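Local coordinates for protein seryl-tRNA synthetase (Pyrococcus horikoshii, PDB 2ZR2) that probably charges tRNA(Ser), and also tRNA(Sec), with serine at the expense of ATP, working as a class II synthetase homodimer, at residues Arg21-Lys26 against Arg105-Thr110; Ala353-Ile358 against Val371-Asn376; Gly295-His300 against Thr410-Val415. All blocks are in the same frame, centred on the assembly; numbering follows the deposited sequence.

Contact 1 (Arg21-Lys26 against Arg105-Thr110); sequences RGELEK and RLPNIT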
loop_
_atom_site.group_PDB
_atom_site.type_symbol
_atom_site.label_atom_id
_atom_site.label_comp_id
_atom_site.label_asym_id
_atom_site.label_seq_id
_atom_site.Cartn_x
_atom_site.Cartn_y
_atom_site.Cartn_z
ATOM N N ARG A 21 1.015 28.506 19.542
ATOM C CA ARG A 21 1.085 27.627 18.376
ATOM C C ARG A 21 1.235 28.400 17.075
ATOM O O ARG A 21 1.676 27.852 16.080
ATOM C CB ARG A 21 -0.177 26.759 18.274
ATOM C CG ARG A 21 -0.233 25.521 19.163
ATOM C CD ARG A 21 -1.605 24.872 18.998
ATOM N NE ARG A 21 -1.757 23.592 19.688
ATOM C CZ ARG A 21 -1.013 22.519 19.444
ATOM N NH1 ARG A 21 -1.231 21.400 20.114
ATOM N NH2 ARG A 21 -0.044 22.564 18.536
ATOM N N GLY A 22 0.847 29.666 17.076
ATOM C CA GLY A 22 0.952 30.449 15.861
ATOM C C GLY A 22 -0.340 30.442 15.067
ATOM O O GLY A 22 -0.420 31.019 13.988
ATOM N N GLU A 23 -1.361 29.791 15.607
ATOM C CA GLU A 23 -2.652 29.716 14.941
ATOM C C GLU A 23 -3.444 30.978 15.227
ATOM O O GLU A 23 -4.611 30.915 15.616
ATOM C CB GLU A 23 -3.422 28.508 15.452
ATOM C CG GLU A 23 -2.687 27.216 15.251
ATOM C CD GLU A 23 -2.505 26.892 13.786
ATOM O OE1 GLU A 23 -3.530 26.689 13.102
ATOM O OE2 GLU A 23 -1.342 26.850 13.322
ATOM N N LEU A 24 -2.814 32.127 15.019
ATOM C CA LEU A 24 -3.471 33.393 15.298
ATOM C C LEU A 24 -4.804 33.644 14.603
ATOM O O LEU A 24 -5.706 34.230 15.195
ATOM C CB LEU A 24 -2.509 34.547 15.022
ATOM C CG LEU A 24 -1.468 34.776 16.127
ATOM C CD1 LEU A 24 -0.503 33.598 16.217
ATOM C CD2 LEU A 24 -0.717 36.063 15.843
ATOM N N GLU A 25 -4.952 33.194 13.364
ATOM C CA GLU A 25 -6.203 33.420 12.648
ATOM C C GLU A 25 -7.358 32.609 13.226
ATOM O O GLU A 25 -8.473 32.668 12.712
ATOM C CB GLU A 25 -6.047 33.082 11.161
ATOM C CG GLU A 25 -4.885 33.789 10.464
ATOM C CD GLU A 25 -5.213 34.204 9.030
ATOM O OE1 GLU A 25 -5.811 33.387 8.292
ATOM O OE2 GLU A 25 -4.865 35.345 8.639
ATOM N N LYS A 26 -7.090 31.859 14.295
ATOM C CA LYS A 26 -8.120 31.030 14.922
ATOM C C LYS A 26 -8.522 31.397 16.352
ATOM O O LYS A 26 -9.429 30.786 16.916
ATOM C CB LYS A 26 -7.715 29.546 14.866
ATOM C CG LYS A 26 -8.025 28.883 13.533
ATOM C CD LYS A 26 -7.516 27.455 13.462
ATOM C CE LYS A 26 -7.837 26.845 12.104
ATOM N NZ LYS A 26 -7.354 25.450 11.953
ATOM N N ARG A 105 -11.638 21.499 14.235
ATOM C CA ARG A 105 -10.551 22.200 13.600
ATOM C C ARG A 105 -9.611 22.947 14.557
ATOM O O ARG A 105 -8.892 23.858 14.137
ATOM C CB ARG A 105 -11.131 23.133 12.532
ATOM C CG ARG A 105 -11.079 22.518 11.128
ATOM C CD ARG A 105 -12.251 22.918 10.235
ATOM N NE ARG A 105 -13.405 22.101 10.559
ATOM C CZ ARG A 105 -14.142 21.477 9.653
ATOM N NH1 ARG A 105 -13.828 21.598 8.373
ATOM N NH2 ARG A 105 -15.171 20.719 10.029
ATOM N N LEU A 106 -9.598 22.551 15.831
ATOM C CA LEU A 106 -8.725 23.199 16.805
ATOM C C LEU A 106 -7.661 22.261 17.365
ATOM O O LEU A 106 -7.972 21.166 17.818
ATOM C CB LEU A 106 -9.555 23.792 17.949
ATOM C CG LEU A 106 -10.382 25.033 17.577
ATOM C CD1 LEU A 106 -11.188 25.485 18.791
ATOM C CD2 LEU A 106 -9.460 26.156 17.096
ATOM N N PRO A 107 -6.386 22.683 17.340
ATOM C CA PRO A 107 -5.287 21.860 17.853
ATOM C C PRO A 107 -5.460 21.551 19.324
ATOM O O PRO A 107 -6.076 22.320 20.050
ATOM C CB PRO A 107 -4.043 22.723 17.602
ATOM C CG PRO A 107 -4.571 24.089 17.736
ATOM C CD PRO A 107 -5.892 24.022 16.976
ATOM N N ASN A 108 -4.899 20.415 19.742
ATOM C CA ASN A 108 -4.942 19.950 21.123
ATOM C C ASN A 108 -4.316 21.052 21.973
ATOM O O ASN A 108 -3.568 21.889 21.461
ATOM C CB ASN A 108 -4.114 18.661 21.255
ATOM C CG ASN A 108 -4.498 17.826 22.471
ATOM O OD1 ASN A 108 -5.132 18.316 23.398
ATOM N ND2 ASN A 108 -4.101 16.561 22.472
ATOM N N ILE A 109 -4.639 21.075 23.261
ATOM C CA ILE A 109 -4.059 22.068 24.147
ATOM C C ILE A 109 -2.726 21.482 24.542
ATOM O O ILE A 109 -2.667 20.336 24.984
ATOM C CB ILE A 109 -4.887 22.263 25.408
ATOM C CG1 ILE A 109 -6.283 22.760 25.034
ATOM C CG2 ILE A 109 -4.174 23.233 26.343
ATOM C CD1 ILE A 109 -6.270 24.031 24.231
ATOM N N THR A 110 -1.664 22.266 24.368
ATOM C CA THR A 110 -0.306 21.830 24.682
ATOM C C THR A 110 -0.088 21.652 26.173
ATOM O O THR A 110 -0.780 22.248 27.002
ATOM C CB THR A 110 0.776 22.838 24.154
ATOM O OG1 THR A 110 0.743 24.044 24.927
ATOM C CG2 THR A 110 0.531 23.189 22.693
#
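Arg21 sets CG opposite its carbonyl carbon (chi1 -81°) and then runs straight out, alongside the Pro107 ring, until its guanidinium arrives side-on at the carbonyl of Asn108. Two nitrogens grip that one oxygen: Arg21 NE lies 3.1 Å from Asn108 O, nearly along the C=O axis, and Arg21 NH1 lies 2.7 Å from the same Asn108 O but above the carbonyl plane. The oxygen sits in the guanidinium plane, so the pair fixes the rotation of the group. Its faces are covered as well, one by Pro107 CB, the other by Thr110 CG2, which comes within 3.6 Å of Arg21 NH1. Thr110 turns its hydroxyl to Asp17.

Lys26, stretched out beyond CG, passes Leu106 CD2 and places its NZ 3.1 Å from Arg105 O, in the carbonyl plane; the same amine also bonds the hydroxyl of Tyr350, which Glu23 shares. Gly22 closes helix 11-21 with a Schellman motif, turning the chain toward helix 27-63. The contact thus joins the connections at the base of the long helical hairpin (helices 27-63 and 72-103), the N-terminal tRNA-binding arm of seryl-tRNA synthetases.

Contact 2 (Ala353-Ile358 against Val371-Asn376); sequences AKKYDI and VVSASN. With AMP (adenosine monophosphate), chain C.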
loop_
_atom_site.group_PDB
_atom_site.type_symbol
_atom_site.label_atom_id
_atom_site.label_comp_id
_atom_site.label_asym_id
_atom_site.label_seq_id
_atom_site.Cartn_x
_atom_site.Cartn_y
_atom_site.Cartn_z
ATOM N N ALA A 353 -0.234 16.822 22.406
ATOM C CA ALA A 353 -0.268 17.724 23.543
ATOM C C ALA A 353 1.208 18.014 23.849
ATOM O O ALA A 353 1.554 19.091 24.303
ATOM C CB ALA A 353 -0.933 17.048 24.726
ATOM N N LYS A 354 2.061 17.023 23.598
ATOM C CA LYS A 354 3.507 17.107 23.787
ATOM C C LYS A 354 4.161 16.060 22.872
ATOM O O LYS A 354 3.596 14.979 22.640
ATOM C CB LYS A 354 3.891 16.830 25.239
ATOM C CG LYS A 354 5.396 16.962 25.502
ATOM C CD LYS A 354 5.743 16.679 26.946
ATOM C CE LYS A 354 7.203 16.938 27.245
ATOM N NZ LYS A 354 7.454 16.851 28.714
ATOM N N LYS A 355 5.350 16.369 22.358
ATOM C CA LYS A 355 6.018 15.447 21.450
ATOM C C LYS A 355 7.546 15.357 21.570
ATOM O O LYS A 355 8.241 16.368 21.590
ATOM C CB LYS A 355 5.615 15.811 20.013
ATOM C CG LYS A 355 6.338 15.061 18.916
ATOM C CD LYS A 355 5.476 14.881 17.647
ATOM C CE LYS A 355 5.127 16.186 16.956
ATOM N NZ LYS A 355 4.354 15.991 15.692
ATOM N N TYR A 356 8.054 14.133 21.656
ATOM C CA TYR A 356 9.484 13.881 21.727
ATOM C C TYR A 356 9.892 13.260 20.401
ATOM O O TYR A 356 9.219 12.356 19.924
ATOM C CB TYR A 356 9.805 12.878 22.828
ATOM C CG TYR A 356 9.672 13.410 24.224
ATOM C CD1 TYR A 356 9.060 12.649 25.221
ATOM C CD2 TYR A 356 10.163 14.666 24.561
ATOM C CE1 TYR A 356 8.937 13.130 26.522
ATOM C CE2 TYR A 356 10.047 15.158 25.862
ATOM C CZ TYR A 356 9.431 14.383 26.834
ATOM O OH TYR A 356 9.302 14.865 28.113
ATOM N N ASP A 357 10.984 13.736 19.810
ATOM C CA ASP A 357 11.485 13.185 18.548
ATOM C C ASP A 357 12.903 12.700 18.783
ATOM O O ASP A 357 13.634 13.287 19.570
ATOM C CB ASP A 357 11.562 14.254 17.446
ATOM C CG ASP A 357 10.214 14.594 16.828
ATOM O OD1 ASP A 357 9.159 14.262 17.409
ATOM O OD2 ASP A 357 10.223 15.226 15.750
ATOM N N ILE A 358 13.293 11.631 18.109
ATOM C CA ILE A 358 14.662 11.154 18.211
ATOM C C ILE A 358 15.319 11.570 16.903
ATOM O O ILE A 358 14.901 11.130 15.826
ATOM C CB ILE A 358 14.771 9.632 18.288
ATOM C CG1 ILE A 358 14.041 9.105 19.522
ATOM C CG2 ILE A 358 16.253 9.244 18.312
ATOM C CD1 ILE A 358 14.205 7.588 19.752
ATOM N N VAL A 371 14.274 10.651 13.245
ATOM C CA VAL A 371 14.247 9.258 12.905
ATOM C C VAL A 371 13.032 8.594 13.604
ATOM O O VAL A 371 12.551 7.557 13.167
ATOM C CB VAL A 371 15.612 8.657 13.270
ATOM C CG1 VAL A 371 15.585 8.049 14.658
ATOM C CG2 VAL A 371 16.051 7.702 12.186
ATOM N N VAL A 372 12.537 9.188 14.690
ATOM C CA VAL A 372 11.329 8.671 15.352
ATOM C C VAL A 372 10.589 9.789 16.061
ATOM O O VAL A 372 11.165 10.822 16.395
ATOM C CB VAL A 372 11.573 7.515 16.408
ATOM C CG1 VAL A 372 12.890 6.847 16.187
ATOM C CG2 VAL A 372 11.425 8.031 17.814
ATOM N N SER A 373 9.301 9.580 16.290
ATOM C CA SER A 373 8.508 10.584 16.975
ATOM C C SER A 373 7.450 9.961 17.902
ATOM O O SER A 373 6.700 9.066 17.497
ATOM C CB SER A 373 7.858 11.499 15.948
ATOM O OG SER A 373 7.240 12.588 16.597
ATOM N N ALA A 374 7.423 10.427 19.153
ATOM C CA ALA A 374 6.482 9.949 20.169
ATOM C C ALA A 374 5.563 11.087 20.609
ATOM O O ALA A 374 6.026 12.129 21.065
ATOM C CB ALA A 374 7.242 9.407 21.374
ATOM N N SER A 375 4.257 10.885 20.490
ATOM C CA SER A 375 3.315 11.927 20.868
ATOM C C SER A 375 2.254 11.445 21.843
ATOM O O SER A 375 1.798 10.304 21.772
ATOM C CB SER A 375 2.603 12.471 19.621
ATOM O OG SER A 375 3.497 12.618 18.529
ATOM N N ASN A 376 1.878 12.315 22.771
ATOM C CA ASN A 376 0.807 11.991 23.684
ATOM C C ASN A 376 -0.353 12.782 23.092
ATOM O O ASN A 376 -0.325 14.019 23.019
ATOM C CB ASN A 376 1.093 12.479 25.101
ATOM C CG ASN A 376 -0.006 12.073 26.085
ATOM O OD1 ASN A 376 -1.184 12.019 25.723
ATOM N ND2 ASN A 376 0.376 11.797 27.335
HETATM P P AMP C . 5.199 11.032 11.753
HETATM O O1P AMP C . 5.538 11.236 13.176
HETATM O O2P AMP C . 4.230 9.843 11.282
HETATM O O3P AMP C . 5.292 12.227 10.656
HETATM O "O5'" AMP C . 6.546 10.302 11.224
HETATM C "C5'" AMP C . 7.249 9.377 12.058
HETATM C "C4'" AMP C . 8.477 8.825 11.351
HETATM O "O4'" AMP C . 8.119 8.237 10.084
HETATM C "C3'" AMP C . 9.494 9.906 10.997
HETATM O "O3'" AMP C . 10.283 10.216 12.147
HETATM C "C2'" AMP C . 10.355 9.145 10.020
HETATM O "O2'" AMP C . 11.187 8.212 10.714
HETATM C "C1'" AMP C . 9.294 8.402 9.184
HETATM N N9 AMP C . 8.867 9.230 8.017
HETATM C C8 AMP C . 7.931 10.197 8.016
HETATM N N7 AMP C . 7.796 10.673 6.774
HETATM C C5 AMP C . 8.647 10.013 5.992
HETATM C C6 AMP C . 8.952 10.065 4.634
HETATM N N6 AMP C . 8.326 10.918 3.841
HETATM N N1 AMP C . 9.889 9.228 4.129
HETATM C C2 AMP C . 10.527 8.349 4.916
HETATM N N3 AMP C . 10.251 8.283 6.223
HETATM C C4 AMP C . 9.325 9.099 6.779
#
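Across the antiparallel pair Asp357-Ser373, which is non-hydrogen-bonded in its backbone, the two side chains stand on the same face and join each other: Ser373 OG donates to Asp357 OD1 at 2.7 Å, meeting the carboxylate from above its plane. Ser373 holds OG anti to its own backbone N (chi1 -172°), while the Asp357 carboxylate leans toward the neighbouring strand. On this face Lys355 also leans across. Its chain bends at chi3, and CD lies against two hydroxyls, those of Ser373 and Ser375, before NZ leaves for a weak bond to Leu348 O.

The other face is apolar toward one end. Ile358 crosses Val372 at a slant, its CG1 packing on Val372 CG2, and its CG2 reaches Val371 CG1 at 3.9 Å. Tyr356 stands opposite Ala374 on this face, but its ring leads away from the partner strand, and Lys354 NZ meets Tyr356 OH at 2.8 Å; that amine has a further partner in Ser113. In the backbone, Tyr356 and Ala374 form a hydrogen-bonded pair, and Ala374 N to Tyr356 O is almost straight (178°).

Val371 and Val372 both donate to Ile358 O, a classic beta bulge in the hairpin of strands 354-362 and 367-378. Beside it Val371 O accepts a weak bond from AMP O2', placing the bulge at the ribose end of the class II nucleotide site.

Contact 3 (Gly295-His300 against Thr410-Val415); sequences GIFRVH and TSRAIV. With AMP (adenosine monophosphate), chain C; SO4 (sulfate ion), chain F; SO4 (sulfate ion), chain D; SO4 (sulfate ion), chain E.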
loop_
_atom_site.group_PDB
_atom_site.type_symbol
_atom_site.label_atom_id
_atom_site.label_comp_id
_atom_site.label_asym_id
_atom_site.label_seq_id
_atom_site.Cartn_x
_atom_site.Cartn_y
_atom_site.Cartn_z
ATOM N N GLY A 295 17.585 10.454 -1.691
ATOM C CA GLY A 295 17.502 9.002 -1.702
ATOM C C GLY A 295 16.213 8.472 -1.081
ATOM O O GLY A 295 15.133 8.670 -1.631
ATOM N N ILE A 296 16.322 7.810 0.068
ATOM C CA ILE A 296 15.155 7.253 0.754
ATOM C C ILE A 296 14.856 7.883 2.112
ATOM O O ILE A 296 14.266 7.243 2.989
ATOM C CB ILE A 296 15.313 5.738 0.969
ATOM C CG1 ILE A 296 16.570 5.464 1.807
ATOM C CG2 ILE A 296 15.342 5.025 -0.384
ATOM C CD1 ILE A 296 16.827 3.960 2.117
ATOM N N PHE A 297 15.258 9.135 2.293
ATOM C CA PHE A 297 15.015 9.827 3.555
ATOM C C PHE A 297 13.589 10.354 3.625
ATOM O O PHE A 297 12.920 10.214 4.642
ATOM C CB PHE A 297 15.970 11.005 3.723
ATOM C CG PHE A 297 15.846 11.681 5.050
ATOM C CD1 PHE A 297 16.249 11.024 6.220
ATOM C CD2 PHE A 297 15.274 12.952 5.150
ATOM C CE1 PHE A 297 16.082 11.620 7.482
ATOM C CE2 PHE A 297 15.099 13.565 6.405
ATOM C CZ PHE A 297 15.506 12.890 7.579
ATOM N N ARG A 298 13.142 10.983 2.543
ATOM C CA ARG A 298 11.805 11.540 2.478
ATOM C C ARG A 298 11.181 11.077 1.166
ATOM O O ARG A 298 11.312 11.732 0.130
ATOM C CB ARG A 298 11.856 13.074 2.541
ATOM C CG ARG A 298 10.472 13.710 2.448
ATOM C CD ARG A 298 10.488 15.232 2.440
ATOM N NE ARG A 298 10.909 15.778 3.725
ATOM C CZ ARG A 298 12.154 16.133 4.008
ATOM N NH1 ARG A 298 13.111 16.008 3.090
ATOM N NH2 ARG A 298 12.446 16.594 5.214
ATOM N N VAL A 299 10.480 9.953 1.221
ATOM C CA VAL A 299 9.879 9.383 0.025
ATOM C C VAL A 299 8.374 9.215 0.146
ATOM O O VAL A 299 7.788 9.493 1.181
ATOM C CB VAL A 299 10.501 8.006 -0.251
ATOM C CG1 VAL A 299 11.952 8.157 -0.647
ATOM C CG2 VAL A 299 10.429 7.162 1.017
ATOM N N HIS A 300 7.755 8.738 -0.924
ATOM C CA HIS A 300 6.320 8.514 -0.918
ATOM C C HIS A 300 5.889 7.252 -0.163
ATOM O O HIS A 300 4.773 7.218 0.372
ATOM C CB HIS A 300 5.793 8.476 -2.348
ATOM C CG HIS A 300 5.825 9.808 -3.017
ATOM N ND1 HIS A 300 5.173 10.909 -2.503
ATOM C CD2 HIS A 300 6.436 10.226 -4.147
ATOM C CE1 HIS A 300 5.379 11.945 -3.293
ATOM N NE2 HIS A 300 6.141 11.559 -4.297
ATOM N N THR A 410 11.882 1.896 8.698
ATOM C CA THR A 410 13.045 1.384 7.988
ATOM C C THR A 410 13.777 2.386 7.110
ATOM O O THR A 410 15.003 2.455 7.149
ATOM C CB THR A 410 12.684 0.117 7.167
ATOM O OG1 THR A 410 11.662 0.425 6.208
ATOM C CG2 THR A 410 12.186 -0.984 8.090
ATOM N N SER A 411 13.039 3.158 6.327
ATOM C CA SER A 411 13.638 4.162 5.440
ATOM C C SER A 411 14.793 4.900 6.147
ATOM O O SER A 411 15.951 4.758 5.769
ATOM C CB SER A 411 12.572 5.176 5.040
ATOM O OG SER A 411 11.915 5.656 6.224
ATOM N N ARG A 412 14.468 5.667 7.189
ATOM C CA ARG A 412 15.469 6.435 7.898
ATOM C C ARG A 412 16.422 5.625 8.766
ATOM O O ARG A 412 17.604 5.976 8.894
ATOM C CB ARG A 412 14.782 7.536 8.683
ATOM C CG ARG A 412 13.996 8.427 7.748
ATOM C CD ARG A 412 13.456 9.654 8.422
ATOM N NE ARG A 412 12.860 10.553 7.442
ATOM C CZ ARG A 412 12.304 11.726 7.731
ATOM N NH1 ARG A 412 11.791 12.469 6.758
ATOM N NH2 ARG A 412 12.264 12.162 8.989
ATOM N N ALA A 413 15.929 4.542 9.353
ATOM C CA ALA A 413 16.793 3.688 10.156
ATOM C C ALA A 413 17.928 3.246 9.214
ATOM O O ALA A 413 19.097 3.183 9.590
ATOM C CB ALA A 413 16.008 2.475 10.644
ATOM N N ILE A 414 17.564 2.943 7.974
ATOM C CA ILE A 414 18.534 2.519 6.988
ATOM C C ILE A 414 19.502 3.636 6.636
ATOM O O ILE A 414 20.694 3.392 6.494
ATOM C CB ILE A 414 17.839 2.002 5.707
ATOM C CG1 ILE A 414 17.248 0.622 5.973
ATOM C CG2 ILE A 414 18.830 1.885 4.567
ATOM C CD1 ILE A 414 16.552 0.029 4.774
ATOM N N VAL A 415 19.025 4.865 6.479
ATOM C CA VAL A 415 19.984 5.908 6.158
ATOM C C VAL A 415 20.909 6.089 7.370
ATOM O O VAL A 415 22.129 6.193 7.212
ATOM C CB VAL A 415 19.304 7.259 5.729
ATOM C CG1 VAL A 415 18.114 7.534 6.557
ATOM C CG2 VAL A 415 20.285 8.410 5.878
HETATM P P AMP C . 5.199 11.032 11.753
HETATM O O1P AMP C . 5.538 11.236 13.176
HETATM O O2P AMP C . 4.230 9.843 11.282
HETATM O O3P AMP C . 5.292 12.227 10.656
HETATM O "O5'" AMP C . 6.546 10.302 11.224
HETATM C "C5'" AMP C . 7.249 9.377 12.058
HETATM C "C4'" AMP C . 8.477 8.825 11.351
HETATM O "O4'" AMP C . 8.119 8.237 10.084
HETATM C "C3'" AMP C . 9.494 9.906 10.997
HETATM O "O3'" AMP C . 10.283 10.216 12.147
HETATM C "C2'" AMP C . 10.355 9.145 10.020
HETATM O "O2'" AMP C . 11.187 8.212 10.714
HETATM C "C1'" AMP C . 9.294 8.402 9.184
HETATM N N9 AMP C . 8.867 9.230 8.017
HETATM C C8 AMP C . 7.931 10.197 8.016
HETATM N N7 AMP C . 7.796 10.673 6.774
HETATM C C5 AMP C . 8.647 10.013 5.992
HETATM C C6 AMP C . 8.952 10.065 4.634
HETATM N N6 AMP C . 8.326 10.918 3.841
HETATM N N1 AMP C . 9.889 9.228 4.129
HETATM C C2 AMP C . 10.527 8.349 4.916
HETATM N N3 AMP C . 10.251 8.283 6.223
HETATM C C4 AMP C . 9.325 9.099 6.779
HETATM S S SO4 F . 12.319 16.284 8.395
HETATM O O1 SO4 F . 11.418 15.390 7.636
HETATM O O2 SO4 F . 11.816 17.671 8.287
HETATM O O3 SO4 F . 13.678 16.206 7.840
HETATM O O4 SO4 F . 12.383 15.878 9.815
HETATM S S SO4 D . 6.969 14.642 -5.935
HETATM O O1 SO4 D . 6.055 13.990 -6.896
HETATM O O2 SO4 D . 7.918 13.644 -5.405
HETATM O O3 SO4 D . 7.722 15.716 -6.605
HETATM O O4 SO4 D . 6.185 15.226 -4.829
HETATM S S SO4 E . 16.140 17.936 3.391
HETATM O O1 SO4 E . 15.342 17.339 2.304
HETATM O O2 SO4 E . 17.455 17.263 3.444
HETATM O O3 SO4 E . 16.324 19.382 3.161
HETATM O O4 SO4 E . 15.420 17.746 4.662
#
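The loop 295-300 comes up beside the first turns of helix 410-420, Phe297 and Arg412 being nearest with their CA atoms 5.5 Å apart. Phe297 and Arg412 carry the contact. Arg412 sets CG opposite its carbonyl carbon (chi1 -59°) and reaches out to lay its guanidinium flat on the Phe297 ring, the planes only 4° apart and the centres 3.7 Å from each other; CZ stands over the ring face, a cation-pi stack. The opposite guanidinium face lies against the adenine of AMP, around C4, so the arginine is sandwiched between base and phenyl ring. Its edge is held too. Arg412 NE gives a straight bond (165°) to Phe297 O at 2.8 Å, in the guanidinium plane, NH1 adds a weak one to the same oxygen, and NH2 is taken by Glu370 O.

Farther out, Ile296 CD1 packs on Ile414 CG2, the two side chains crossing at about a right angle, while Ser411 CB rests on Ile296 O.

Both segments read the adenine. Val299 N donates to AMP N1 at 3.1 Å, Val299 O takes a weak bond from N6, and Ser411 OG reaches N3 from the helix side. O1 of one sulfate is approached by Arg298 NH2 and hydrogen-bonded by Arg412 NH1, and Arg298 NH1 lies 2.7 Å from O1 of a second sulfate. These ions probably come from the crystallisation liquor, yet they show that the two arginines can bind anions here. The N1 bond and the weak N6 bond suit adenine and would not suit guanine, whose N1 carries a hydrogen and which has O6 there. Arg412, the motif 3 arginine of class II synthetases, would set positive charge against the adenine and help keep the base flat.

In the fold
From the N terminus, contact 1 comes first: it closes the long, almost wholly helical excursion of the tRNA-binding arm, bringing 105-110 back to 21-26 where the chain heads into the catalytic core. Contact 3 then opens at 295-300 and closes only at 410-415, joining a loop between two core strands to helix 410-420. Contact 2, a short hairpin closure, is nested inside the span that contact 3 closes, whereas contact 1 lies in series with both. Ala353 packs on Asn108, Ile109 and Thr110, so the hairpin meets the base of the arm at one end; at the other, Val371 packs on Arg412. Contact 2 touches AMP at the ribose and phosphate, contact 3 chiefly at the base.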